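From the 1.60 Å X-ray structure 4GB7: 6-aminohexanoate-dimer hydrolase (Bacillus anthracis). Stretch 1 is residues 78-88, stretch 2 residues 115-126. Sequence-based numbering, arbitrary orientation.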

# COMPACT_ATOMS: atom_id res chain seq x y z
N ARG A 78 18.01 -0.61 15.29
CA ARG A 78 18.07 0.83 15.11
C ARG A 78 18.56 1.14 13.71
O ARG A 78 19.53 0.57 13.24
N PHE A 79 17.93 2.11 13.05
CA PHE A 79 18.40 2.51 11.75
C PHE A 79 19.77 3.21 11.88
O PHE A 79 19.84 4.26 12.51
N PRO A 80 20.82 2.72 11.21
CA PRO A 80 22.02 3.56 11.10
C PRO A 80 21.73 4.80 10.27
O PRO A 80 20.89 4.75 9.38
N SER A 81 22.37 5.90 10.58
CA SER A 81 22.06 7.17 9.92
C SER A 81 23.30 7.85 9.33
O SER A 81 24.45 7.66 9.79
N ALA A 82 23.04 8.66 8.32
CA ALA A 82 23.96 9.56 7.77
C ALA A 82 23.13 10.78 7.33
O ALA A 82 22.85 11.01 6.15
N LEU A 83 22.77 11.57 8.33
CA LEU A 83 21.77 12.63 8.15
C LEU A 83 22.26 13.75 7.27
O LEU A 83 23.43 14.19 7.34
N GLN A 84 21.35 14.20 6.42
CA GLN A 84 21.51 15.42 5.65
C GLN A 84 20.21 16.20 5.76
O GLN A 84 19.15 15.66 5.56
N ASN A 85 20.31 17.50 6.05
CA ASN A 85 19.11 18.27 6.20
C ASN A 85 18.64 18.72 4.81
O ASN A 85 19.25 19.61 4.19
N LEU A 86 17.55 18.11 4.35
CA LEU A 86 16.95 18.42 3.05
C LEU A 86 15.83 19.45 3.12
O LEU A 86 15.09 19.61 2.16
N ASP A 87 15.69 20.16 4.24
CA ASP A 87 14.53 21.02 4.38
C ASP A 87 14.45 22.04 3.23
O ASP A 87 13.34 22.37 2.79
N ASP A 88 15.59 22.54 2.79
CA ASP A 88 15.62 23.63 1.79
C ASP A 88 16.04 23.11 0.43
O ASP A 88 16.34 23.89 -0.47
N VAL A 115 13.68 9.23 4.10
CA VAL A 115 14.61 8.93 3.02
C VAL A 115 15.78 8.09 3.56
O VAL A 115 16.49 8.47 4.49
N VAL A 116 15.96 6.93 2.97
CA VAL A 116 17.03 5.99 3.29
C VAL A 116 17.90 5.86 2.02
O VAL A 116 17.37 5.80 0.89
N HIS A 117 19.21 5.85 2.20
CA HIS A 117 20.19 5.84 1.08
C HIS A 117 21.35 4.96 1.47
O HIS A 117 21.95 5.12 2.53
N ASN A 118 21.60 3.95 0.65
CA ASN A 118 22.60 2.94 0.95
C ASN A 118 22.41 2.34 2.35
O ASN A 118 23.38 2.03 3.07
N GLY A 119 21.17 2.10 2.70
CA GLY A 119 20.83 1.44 3.93
C GLY A 119 21.06 2.26 5.18
O GLY A 119 21.08 1.72 6.27
N GLN A 120 21.14 3.57 5.01
CA GLN A 120 21.26 4.46 6.18
C GLN A 120 20.20 5.55 6.06
O GLN A 120 19.93 6.05 4.96
N LEU A 121 19.58 5.89 7.20
CA LEU A 121 18.63 6.98 7.25
C LEU A 121 19.32 8.33 6.98
O LEU A 121 20.32 8.67 7.62
N VAL A 122 18.77 9.09 6.02
CA VAL A 122 19.31 10.39 5.68
C VAL A 122 18.46 11.53 6.13
O VAL A 122 19.02 12.61 6.46
N TYR A 123 17.14 11.36 6.14
CA TYR A 123 16.26 12.48 6.40
C TYR A 123 14.91 11.96 6.79
O TYR A 123 14.39 11.05 6.14
N GLU A 124 14.39 12.45 7.88
CA GLU A 124 13.03 12.16 8.31
C GLU A 124 12.40 13.38 8.89
O GLU A 124 13.04 14.12 9.68
N ARG A 125 11.13 13.59 8.51
CA ARG A 125 10.35 14.67 9.03
C ARG A 125 8.95 14.20 9.29
O ARG A 125 8.40 13.42 8.51
N TYR A 126 8.39 14.68 10.41
CA TYR A 126 7.02 14.37 10.88
C TYR A 126 6.29 15.68 11.05
O TYR A 126 6.87 16.69 11.54

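Packing of the irregular stretch 78-88 against the hairpin 115-126 of the 6-aminohexanoate-dimer hydrolase, a contact that buries 796 Å² over both sides and centres on Leu121, Val122 and Tyr123. The backbones set the register. Leu121 N donates to Pro80 O (2.8 Å), Ala82 N returns a bond to Leu121 O (2.8 Å), and these two bonds frame a single beta bridge between Ser81 and Leu121. Further along, Gln84 N donates to Val122 O at 2.8 Å, while the CA of Leu83 lies 3.2 Å from the same Val122 O in a CA-H...O contact.

Leu121, with the largest covered area (84 Å²), points its CA-to-CB bond toward stretch 1 and adopts chi1 t, chi2 p. Its side chain meets apolar neighbours from two residues: Phe79 CD1 approaches Leu121 CB at 4.2 Å, and Leu83 CD2 comes within 4.2 Å of Leu121 CG. Phe79 also points toward the hairpin, with chi1 between wells at -118°. This places its CE1 3.7 Å from Val116 CG1, the valine being in the t rotamer, and brings Gly119 O to the edge of the ring, 4.1 Å from Phe79 CE1. Leu83 directs its CA-to-CB bond away, yet its chi1 m, chi2 t conformation brings the end of the side chain back, so that it still joins this apolar group.

Val122 (chi1 t) points sideways and contributes 82 Å². Both methyls lie near Ala82 O, CG2 of Val122 at 3.6 Å and CG1 of Val122 at 3.9 Å from it; CG1 of Val122 also packs 3.7 Å from Gln84 CB, where Gln84 has chi1 m and chi2 t. Nearer the turn, Gln120 (chi1 m, chi2 t) points sideways and places its OE1 3.5 Å from Ala82 CB.

Tyr123, covered over 77 Å², starts sideways, but its t rotamer carries the ring to stretch 1. Leu86, in the m, t rotamer, covers one face: Leu86 CB stands 3.7 Å from the centroid of the Tyr123 ring and only 4° off the ring normal, a nearly ideal CH-pi geometry. At the edge of the ring the hydroxyl is used, Tyr123 OH donating to Asp87 OD1 at 2.6 Å.

That carboxylate, on an m side chain, also receives Arg125, whose CA-to-CB bond points toward stretch 1 and whose chi1 and chi2 are both m. Arg125 NE donates to Asp87 OD1 at 2.9 Å in a salt bridge, supplemented by weak bonds from Arg125 NH2 to Asp87 OD1 (3.2 Å) and to Asp87 OD2 (3.4 Å). Asp87 OD1 thus gathers both the phenol and the guanidinium, so this part of stretch 1 is held by polar side chains, whereas around Phe79 apolar side chains pack alongside the backbone bonds. Within stretch 2, Arg125 NH1 donates to Glu124 O at 2.8 Å, which helps hold the guanidinium in place.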

# COMPACT_ATOMS: atom_id res chain seq x y z
CB ARG A 78 19.03 1.43 16.12
CG ARG A 78 19.09 2.95 16.05
CD ARG A 78 20.21 3.53 16.93
NE ARG A 78 21.43 3.46 16.16
CZ ARG A 78 22.02 4.43 15.49
NH1 ARG A 78 21.67 5.68 15.59
NH2 ARG A 78 23.09 4.14 14.77
CB PHE A 79 17.40 3.47 11.07
CG PHE A 79 16.85 2.94 9.81
CD1 PHE A 79 17.70 2.78 8.72
CD2 PHE A 79 15.53 2.65 9.68
CE1 PHE A 79 17.25 2.29 7.53
CE2 PHE A 79 15.06 2.14 8.48
CZ PHE A 79 15.93 1.94 7.43
CB PRO A 80 23.05 2.68 10.43
CG PRO A 80 22.29 1.61 9.82
CD PRO A 80 20.94 1.48 10.46
CB SER A 81 21.38 8.15 10.87
OG SER A 81 22.31 8.64 11.81
CB ALA A 82 24.70 8.95 6.60
CB LEU A 83 21.33 13.15 9.50
CG LEU A 83 20.54 12.23 10.44
CD1 LEU A 83 20.01 13.09 11.56
CD2 LEU A 83 19.38 11.45 9.75
CB GLN A 84 21.78 15.14 4.21
CG GLN A 84 23.09 14.48 3.91
CD GLN A 84 23.28 14.36 2.40
OE1 GLN A 84 23.17 15.34 1.66
NE2 GLN A 84 23.52 13.14 1.94
CB ASN A 85 19.32 19.52 7.07
CG ASN A 85 18.02 20.19 7.40
OD1 ASN A 85 17.03 19.95 6.73
ND2 ASN A 85 18.00 21.03 8.45
CB LEU A 86 16.41 17.15 2.40
CG LEU A 86 17.50 16.09 2.17
CD1 LEU A 86 16.88 14.83 1.58
CD2 LEU A 86 18.68 16.52 1.27
CB ASP A 87 14.59 21.84 5.66
CG ASP A 87 14.30 21.05 6.90
OD1 ASP A 87 13.75 19.93 6.80
OD2 ASP A 87 14.65 21.58 8.00
CB ASP A 88 16.53 24.78 2.26
CG ASP A 88 16.01 25.47 3.51
OD1 ASP A 88 14.84 25.85 3.51
OD2 ASP A 88 16.79 25.64 4.50
CB VAL A 115 15.17 10.19 2.34
CG1 VAL A 115 16.10 9.80 1.17
CG2 VAL A 115 14.06 11.15 1.94
CB VAL A 116 16.48 4.63 3.67
CG1 VAL A 116 17.62 3.66 4.06
CG2 VAL A 116 15.54 4.75 4.85
CB HIS A 117 20.69 7.23 0.80
CG HIS A 117 21.60 7.32 -0.38
ND1 HIS A 117 22.76 8.01 -0.35
CD2 HIS A 117 21.49 6.75 -1.66
CE1 HIS A 117 23.37 7.91 -1.57
NE2 HIS A 117 22.60 7.13 -2.37
CB ASN A 118 24.06 3.47 0.78
CG ASN A 118 24.37 3.90 -0.64
OD1 ASN A 118 24.12 3.15 -1.58
ND2 ASN A 118 24.94 5.09 -0.80
CB GLN A 120 22.61 5.11 6.24
CG GLN A 120 23.77 4.12 6.31
CD GLN A 120 25.12 4.81 6.35
OE1 GLN A 120 25.40 5.71 5.55
NE2 GLN A 120 25.93 4.43 7.32
CB LEU A 121 17.96 7.00 8.62
CG LEU A 121 16.96 8.09 8.94
CD1 LEU A 121 15.73 7.94 8.09
CD2 LEU A 121 16.65 8.08 10.46
CB VAL A 122 19.60 10.51 4.14
CG1 VAL A 122 19.98 11.94 3.75
CG2 VAL A 122 20.63 9.47 3.75
CB TYR A 123 16.08 13.30 5.16
CG TYR A 123 15.25 14.54 5.23
CD1 TYR A 123 15.67 15.63 5.96
CD2 TYR A 123 14.06 14.65 4.51
CE1 TYR A 123 14.94 16.80 5.95
CE2 TYR A 123 13.30 15.82 4.51
CZ TYR A 123 13.75 16.88 5.24
OH TYR A 123 13.04 18.05 5.18
CB GLU A 124 12.92 11.00 9.29
CG GLU A 124 13.77 11.14 10.52
CD GLU A 124 13.59 10.04 11.55
OE1 GLU A 124 12.71 9.17 11.38
OE2 GLU A 124 14.34 10.06 12.55
CB ARG A 125 10.32 15.84 8.07
CG ARG A 125 11.68 16.52 7.89
CD ARG A 125 11.99 17.38 9.11
NE ARG A 125 13.27 18.06 8.92
CZ ARG A 125 14.49 17.63 9.27
NH1 ARG A 125 14.71 16.42 9.81
NH2 ARG A 125 15.53 18.45 9.07
CB TYR A 126 7.05 13.55 12.17
CG TYR A 126 7.80 12.26 11.98
CD1 TYR A 126 7.17 11.13 11.49
CD2 TYR A 126 9.19 12.21 12.11
CE1 TYR A 126 7.88 9.99 11.22
CE2 TYR A 126 9.92 11.07 11.86
CZ TYR A 126 9.28 9.98 11.37
OH TYR A 126 10.01 8.85 11.09